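PDB 1WU2: molybdopterin biosynthesis moeA protein from Pyrococcus horikoshii, which probably acts in the last steps of molybdenum cofactor biosynthesis, where MoeA proteins promote the insertion of molybdenum into molybdopterin. Local coordinates for residues A62-A65 with E66-F69; Q70-E73 with Y74-I77. All blocks are in the same frame, centred on the assembly; numbering follows the deposited sequence.

Contact 1: residues A62-A65 with E66-F69; sequences AIRA and EDTF
T68 turns OG1 back between its own N and carbonyl carbon (chi1 65°), which brings the hydroxyl to the carbonyl of A65, while the ring of F69, with CG opposite its carbonyl carbon (chi1 -75°), swings in beside the same oxygen. A65 O is thereby gripped twice by one residue: T68 OG1 donates to it at 3.0 Å, and T68 N at 3.2 Å with a nearly straight N-H...O angle of 164°. Both donors come from the same face of the carbonyl plane, the hydroxyl closer to that plane than the amide. T68 OG1 in turn accepts from V135 N. The F69 ring approaches A65 O obliquely through CD1 and CE1, and one of its faces lies over E66 CA. D67 N donates to R64 O at 3.2 Å. The D67 carboxylate meets the aliphatic root of R64, OD2 lying 3.3 Å from R64 CG; OD2 accepts from G98 N, while R64 NH1 donates to V95 O. E66 OE1 stands near the plane of that guanidinium, too far for a salt bridge, and OE2 accepts from N114 ND2. T68 CG2 packs against I63 CD1 at 3.8 Å, the two side chains crossing at about a right angle. Successive i to i+3 backbone bonds of this kind are characteristic of a short 3-10 turn, here leaving strand 60-63 in the MoeA N-terminal region.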
ATOM      1  N   ALA A  62      21.642 -22.593  35.449  1.00 40.28           N
ATOM      2  CA  ALA A  62      22.779 -22.153  34.653  1.00 40.78           C
ATOM      3  C   ALA A  62      23.977 -23.070  34.905  1.00 41.38           C
ATOM      4  O   ALA A  62      24.543 -23.077  35.994  1.00 41.38           O
ATOM      5  CB  ALA A  62      23.124 -20.709  34.987  1.00 40.76           C
ATOM      6  N   ILE A  63      24.346 -23.848  33.891  1.00 42.26           N
ATOM      7  CA  ILE A  63      25.420 -24.831  34.005  1.00 43.05           C
ATOM      8  C   ILE A  63      26.518 -24.555  32.987  1.00 44.28           C
ATOM      9  O   ILE A  63      26.466 -23.567  32.255  1.00 44.13           O
ATOM     10  CB  ILE A  63      24.856 -26.259  33.796  1.00 42.84           C
ATOM     11  CG1 ILE A  63      24.272 -26.415  32.385  1.00 42.54           C
ATOM     12  CG2 ILE A  63      23.793 -26.566  34.844  1.00 42.44           C
ATOM     13  CD1 ILE A  63      24.094 -27.855  31.954  1.00 42.24           C
ATOM     14  N   ARG A  64      27.514 -25.435  32.960  1.00 45.93           N
ATOM     15  CA  ARG A  64      28.483 -25.476  31.878  1.00 47.34           C
ATOM     16  C   ARG A  64      28.007 -26.540  30.905  1.00 48.72           C
ATOM     17  O   ARG A  64      27.762 -27.678  31.304  1.00 49.03           O
ATOM     18  CB  ARG A  64      29.873 -25.846  32.397  1.00 47.44           C
ATOM     19  CG  ARG A  64      30.319 -25.092  33.640  1.00 48.00           C
ATOM     20  CD  ARG A  64      30.910 -23.738  33.337  1.00 49.11           C
ATOM     21  NE  ARG A  64      32.249 -23.858  32.754  1.00 50.35           N
ATOM     22  CZ  ARG A  64      33.390 -23.559  33.377  1.00 51.36           C
ATOM     23  NH1 ARG A  64      33.397 -23.105  34.627  1.00 51.76           N
ATOM     24  NH2 ARG A  64      34.543 -23.714  32.738  1.00 51.74           N
ATOM     25  N   ALA A  65      27.852 -26.168  29.638  1.00 50.58           N
ATOM     26  CA  ALA A  65      27.508 -27.123  28.588  1.00 52.07           C
ATOM     27  C   ALA A  65      28.559 -28.229  28.513  1.00 53.47           C
ATOM     28  O   ALA A  65      28.229 -29.393  28.307  1.00 53.72           O
ATOM     29  CB  ALA A  65      27.392 -26.408  27.244  1.00 52.21           C
ATOM     30  N   GLU A  66      29.820 -27.846  28.711  1.00 55.12           N
ATOM     31  CA  GLU A  66      30.960 -28.763  28.627  1.00 56.22           C
ATOM     32  C   GLU A  66      30.862 -29.927  29.620  1.00 56.69           C
ATOM     33  O   GLU A  66      31.327 -31.028  29.335  1.00 56.82           O
ATOM     34  CB  GLU A  66      32.272 -27.998  28.868  1.00 56.51           C
ATOM     35  CG  GLU A  66      32.694 -27.068  27.731  1.00 57.40           C
ATOM     36  CD  GLU A  66      31.883 -25.781  27.668  1.00 58.36           C
ATOM     37  OE1 GLU A  66      31.704 -25.119  28.719  1.00 58.89           O
ATOM     38  OE2 GLU A  66      31.421 -25.428  26.561  1.00 59.06           O
ATOM     39  N   ASP A  67      30.253 -29.672  30.777  1.00 57.22           N
ATOM     40  CA  ASP A  67      30.151 -30.663  31.851  1.00 57.64           C
ATOM     41  C   ASP A  67      29.206 -31.834  31.571  1.00 57.80           C
ATOM     42  O   ASP A  67      29.196 -32.805  32.326  1.00 57.89           O
ATOM     43  CB  ASP A  67      29.688 -29.978  33.145  1.00 57.77           C
ATOM     44  CG  ASP A  67      30.764 -29.103  33.762  1.00 58.10           C
ATOM     45  OD1 ASP A  67      31.941 -29.205  33.354  1.00 58.73           O
ATOM     46  OD2 ASP A  67      30.513 -28.275  34.659  1.00 58.21           O
ATOM     47  N   THR A  68      28.413 -31.744  30.506  1.00 57.92           N
ATOM     48  CA  THR A  68      27.365 -32.727  30.235  1.00 58.02           C
ATOM     49  C   THR A  68      27.528 -33.426  28.883  1.00 58.19           C
ATOM     50  O   THR A  68      26.600 -34.081  28.413  1.00 58.16           O
ATOM     51  CB  THR A  68      25.984 -32.036  30.296  1.00 58.00           C
ATOM     52  OG1 THR A  68      25.880 -31.067  29.247  1.00 57.90           O
ATOM     53  CG2 THR A  68      25.833 -31.210  31.570  1.00 58.01           C
ATOM     54  N   PHE A  69      28.699 -33.300  28.262  1.00 58.48           N
ATOM     55  CA  PHE A  69      28.930 -33.889  26.940  1.00 58.76           C
ATOM     56  C   PHE A  69      28.920 -35.421  26.971  1.00 59.10           C
ATOM     57  O   PHE A  69      28.583 -36.059  25.972  1.00 59.13           O
ATOM     58  CB  PHE A  69      30.252 -33.378  26.344  1.00 58.75           C
ATOM     59  CG  PHE A  69      30.192 -31.957  25.820  1.00 58.52           C
ATOM     60  CD1 PHE A  69      29.024 -31.197  25.889  1.00 58.34           C
ATOM     61  CD2 PHE A  69      31.322 -31.381  25.253  1.00 58.27           C
ATOM     62  CE1 PHE A  69      28.992 -29.896  25.400  1.00 58.28           C
ATOM     63  CE2 PHE A  69      31.293 -30.081  24.765  1.00 58.30           C
ATOM     64  CZ  PHE A  69      30.127 -29.338  24.839  1.00 58.27           C
TER

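Contact 2: residues Q70-E73 with Y74-I77; sequences QARE and YNPI
The polar links from N75 to Q70 and R72 are all weak. N75 ND2 reaches Q70 O at 2.7 Å, but the N-H...O angle of 123° is strongly bent; the amide is carried there by a first torsion that sets CG opposite the residue's own N (chi1 -175°). The backbones of R72 and N75 face each other through two further weak bonds, R72 N to N75 O and N75 N to R72 O, both fairly straight but long at 3.5 Å. The second of these spans the type I beta turn from R72 to N75, with E73 and Y74 at its corners, a reversal that sends the chain back toward strand 77-84. With a leucine in place of N75, Q70 O would probably lose its side-chain donor and the R72 guanidinium the flat amide beside it.

That guanidinium lies almost parallel to the N75 amide, their planes 12° apart, and its NH1 touches N75 CB at 3.5 Å. Q70 O sits over one face of the same group, offset toward its rim. At the turn, E73 OE1 makes a long, weak ion pair with R133 NH1.

Apolar packing occupies both ends. Beside the corner of the turn, E73 CG meets the Y74 ring obliquely, 3.6 Å from CE1. At the base, I77 CD1 packs 3.9 Å from A71 CB and also contacts Q70 O, while P76 and I77 rest on Y130 and V131 of strand 128-131.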
ATOM      1  N   GLN A  70      29.277 -36.000  28.114  1.00 59.52           N
ATOM      2  CA  GLN A  70      29.279 -37.452  28.291  1.00 59.87           C
ATOM      3  C   GLN A  70      28.070 -37.892  29.126  1.00 60.16           C
ATOM      4  O   GLN A  70      28.171 -38.792  29.963  1.00 60.30           O
ATOM      5  CB  GLN A  70      30.599 -37.901  28.943  1.00 59.91           C
ATOM      6  CG  GLN A  70      31.714 -38.242  27.952  1.00 60.02           C
ATOM      7  CD  GLN A  70      31.919 -37.178  26.884  1.00 60.25           C
ATOM      8  OE1 GLN A  70      32.661 -36.217  27.091  1.00 60.55           O
ATOM      9  NE2 GLN A  70      31.265 -37.352  25.740  1.00 60.24           N
ATOM     10  N   ALA A  71      26.924 -37.258  28.879  1.00 60.44           N
ATOM     11  CA  ALA A  71      25.700 -37.536  29.626  1.00 60.68           C
ATOM     12  C   ALA A  71      24.779 -38.436  28.814  1.00 60.90           C
ATOM     13  O   ALA A  71      24.521 -38.175  27.640  1.00 60.86           O
ATOM     14  CB  ALA A  71      24.989 -36.240  29.980  1.00 60.66           C
ATOM     15  N   ARG A  72      24.304 -39.504  29.449  1.00 61.22           N
ATOM     16  CA  ARG A  72      23.377 -40.448  28.831  1.00 61.48           C
ATOM     17  C   ARG A  72      22.300 -40.849  29.843  1.00 61.48           C
ATOM     18  O   ARG A  72      22.286 -40.349  30.969  1.00 61.52           O
ATOM     19  CB  ARG A  72      24.142 -41.678  28.324  1.00 61.63           C
ATOM     20  CG  ARG A  72      25.044 -41.393  27.125  1.00 62.17           C
ATOM     21  CD  ARG A  72      26.079 -42.474  26.834  1.00 63.21           C
ATOM     22  NE  ARG A  72      27.448 -41.950  26.851  1.00 63.76           N
ATOM     23  CZ  ARG A  72      28.323 -42.091  27.853  1.00 64.46           C
ATOM     24  NH1 ARG A  72      28.006 -42.751  28.967  1.00 64.58           N
ATOM     25  NH2 ARG A  72      29.538 -41.565  27.738  1.00 64.62           N
ATOM     26  N   GLU A  73      21.386 -41.728  29.438  1.00 61.49           N
ATOM     27  CA  GLU A  73      20.335 -42.208  30.333  1.00 61.51           C
ATOM     28  C   GLU A  73      20.925 -43.019  31.492  1.00 61.34           C
ATOM     29  O   GLU A  73      20.440 -42.930  32.622  1.00 61.36           O
ATOM     30  CB  GLU A  73      19.308 -43.043  29.554  1.00 61.58           C
ATOM     31  CG  GLU A  73      18.203 -43.678  30.393  1.00 62.03           C
ATOM     32  CD  GLU A  73      17.445 -42.679  31.248  1.00 62.43           C
ATOM     33  OE1 GLU A  73      16.749 -41.811  30.678  1.00 62.95           O
ATOM     34  OE2 GLU A  73      17.537 -42.767  32.491  1.00 62.52           O
ATOM     35  N   TYR A  74      21.974 -43.790  31.210  1.00 61.12           N
ATOM     36  CA  TYR A  74      22.631 -44.622  32.222  1.00 60.98           C
ATOM     37  C   TYR A  74      24.020 -44.098  32.606  1.00 60.38           C
ATOM     38  O   TYR A  74      24.910 -44.868  32.977  1.00 60.32           O
ATOM     39  CB  TYR A  74      22.702 -46.072  31.735  1.00 61.18           C
ATOM     40  CG  TYR A  74      21.341 -46.720  31.630  1.00 62.16           C
ATOM     41  CD1 TYR A  74      20.545 -46.530  30.506  1.00 63.08           C
ATOM     42  CD2 TYR A  74      20.842 -47.508  32.664  1.00 63.20           C
ATOM     43  CE1 TYR A  74      19.290 -47.119  30.404  1.00 63.58           C
ATOM     44  CE2 TYR A  74      19.588 -48.102  32.573  1.00 63.79           C
ATOM     45  CZ  TYR A  74      18.817 -47.903  31.440  1.00 63.94           C
ATOM     46  OH  TYR A  74      17.575 -48.486  31.342  1.00 64.62           O
ATOM     47  N   ASN A  75      24.192 -42.780  32.510  1.00 59.68           N
ATOM     48  CA  ASN A  75      25.361 -42.095  33.054  1.00 59.11           C
ATOM     49  C   ASN A  75      24.987 -40.656  33.430  1.00 58.48           C
ATOM     50  O   ASN A  75      25.370 -39.707  32.739  1.00 58.37           O
ATOM     51  CB  ASN A  75      26.526 -42.123  32.057  1.00 59.13           C
ATOM     52  CG  ASN A  75      27.805 -41.528  32.630  1.00 59.29           C
ATOM     53  OD1 ASN A  75      28.135 -41.739  33.798  1.00 59.48           O
ATOM     54  ND2 ASN A  75      28.527 -40.776  31.808  1.00 59.47           N
ATOM     55  N   PRO A  76      24.227 -40.494  34.513  1.00 57.73           N
ATOM     56  CA  PRO A  76      23.776 -39.164  34.939  1.00 57.19           C
ATOM     57  C   PRO A  76      24.910 -38.333  35.537  1.00 56.56           C
ATOM     58  O   PRO A  76      25.490 -38.730  36.549  1.00 56.54           O
ATOM     59  CB  PRO A  76      22.703 -39.467  35.999  1.00 57.23           C
ATOM     60  CG  PRO A  76      22.488 -40.948  35.962  1.00 57.48           C
ATOM     61  CD  PRO A  76      23.737 -41.547  35.420  1.00 57.74           C
ATOM     62  N   ILE A  77      25.225 -37.204  34.906  1.00 55.76           N
ATOM     63  CA  ILE A  77      26.208 -36.271  35.453  1.00 55.14           C
ATOM     64  C   ILE A  77      25.550 -35.508  36.599  1.00 54.41           C
ATOM     65  O   ILE A  77      24.465 -34.948  36.436  1.00 54.34           O
ATOM     66  CB  ILE A  77      26.745 -35.304  34.354  1.00 55.18           C
ATOM     67  CG1 ILE A  77      27.960 -35.915  33.648  1.00 55.37           C
ATOM     68  CG2 ILE A  77      27.135 -33.941  34.939  1.00 55.27           C
ATOM     69  CD1 ILE A  77      27.621 -37.035  32.695  1.00 55.51           C
TER

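In the fold
From the N terminus, the chain enters through strand 60-63, which lies between strands 115-118 and 99-103 of a six-stranded mixed sheet. Contact 1 (62-69) closes the turn by which it leaves that strand, and contact 2 (70-77) begins where contact 1 ends, closing the more exposed reversal that leads into strand 77-84. The two follow in series and neither nest nor cross; their centres are about 12 Å apart. They meet where D67 O packs on I77 CG2 at 3.5 Å. Together they span the connection between two strands of one sheet, separated there by strand 99-103, far from the centre of the chain.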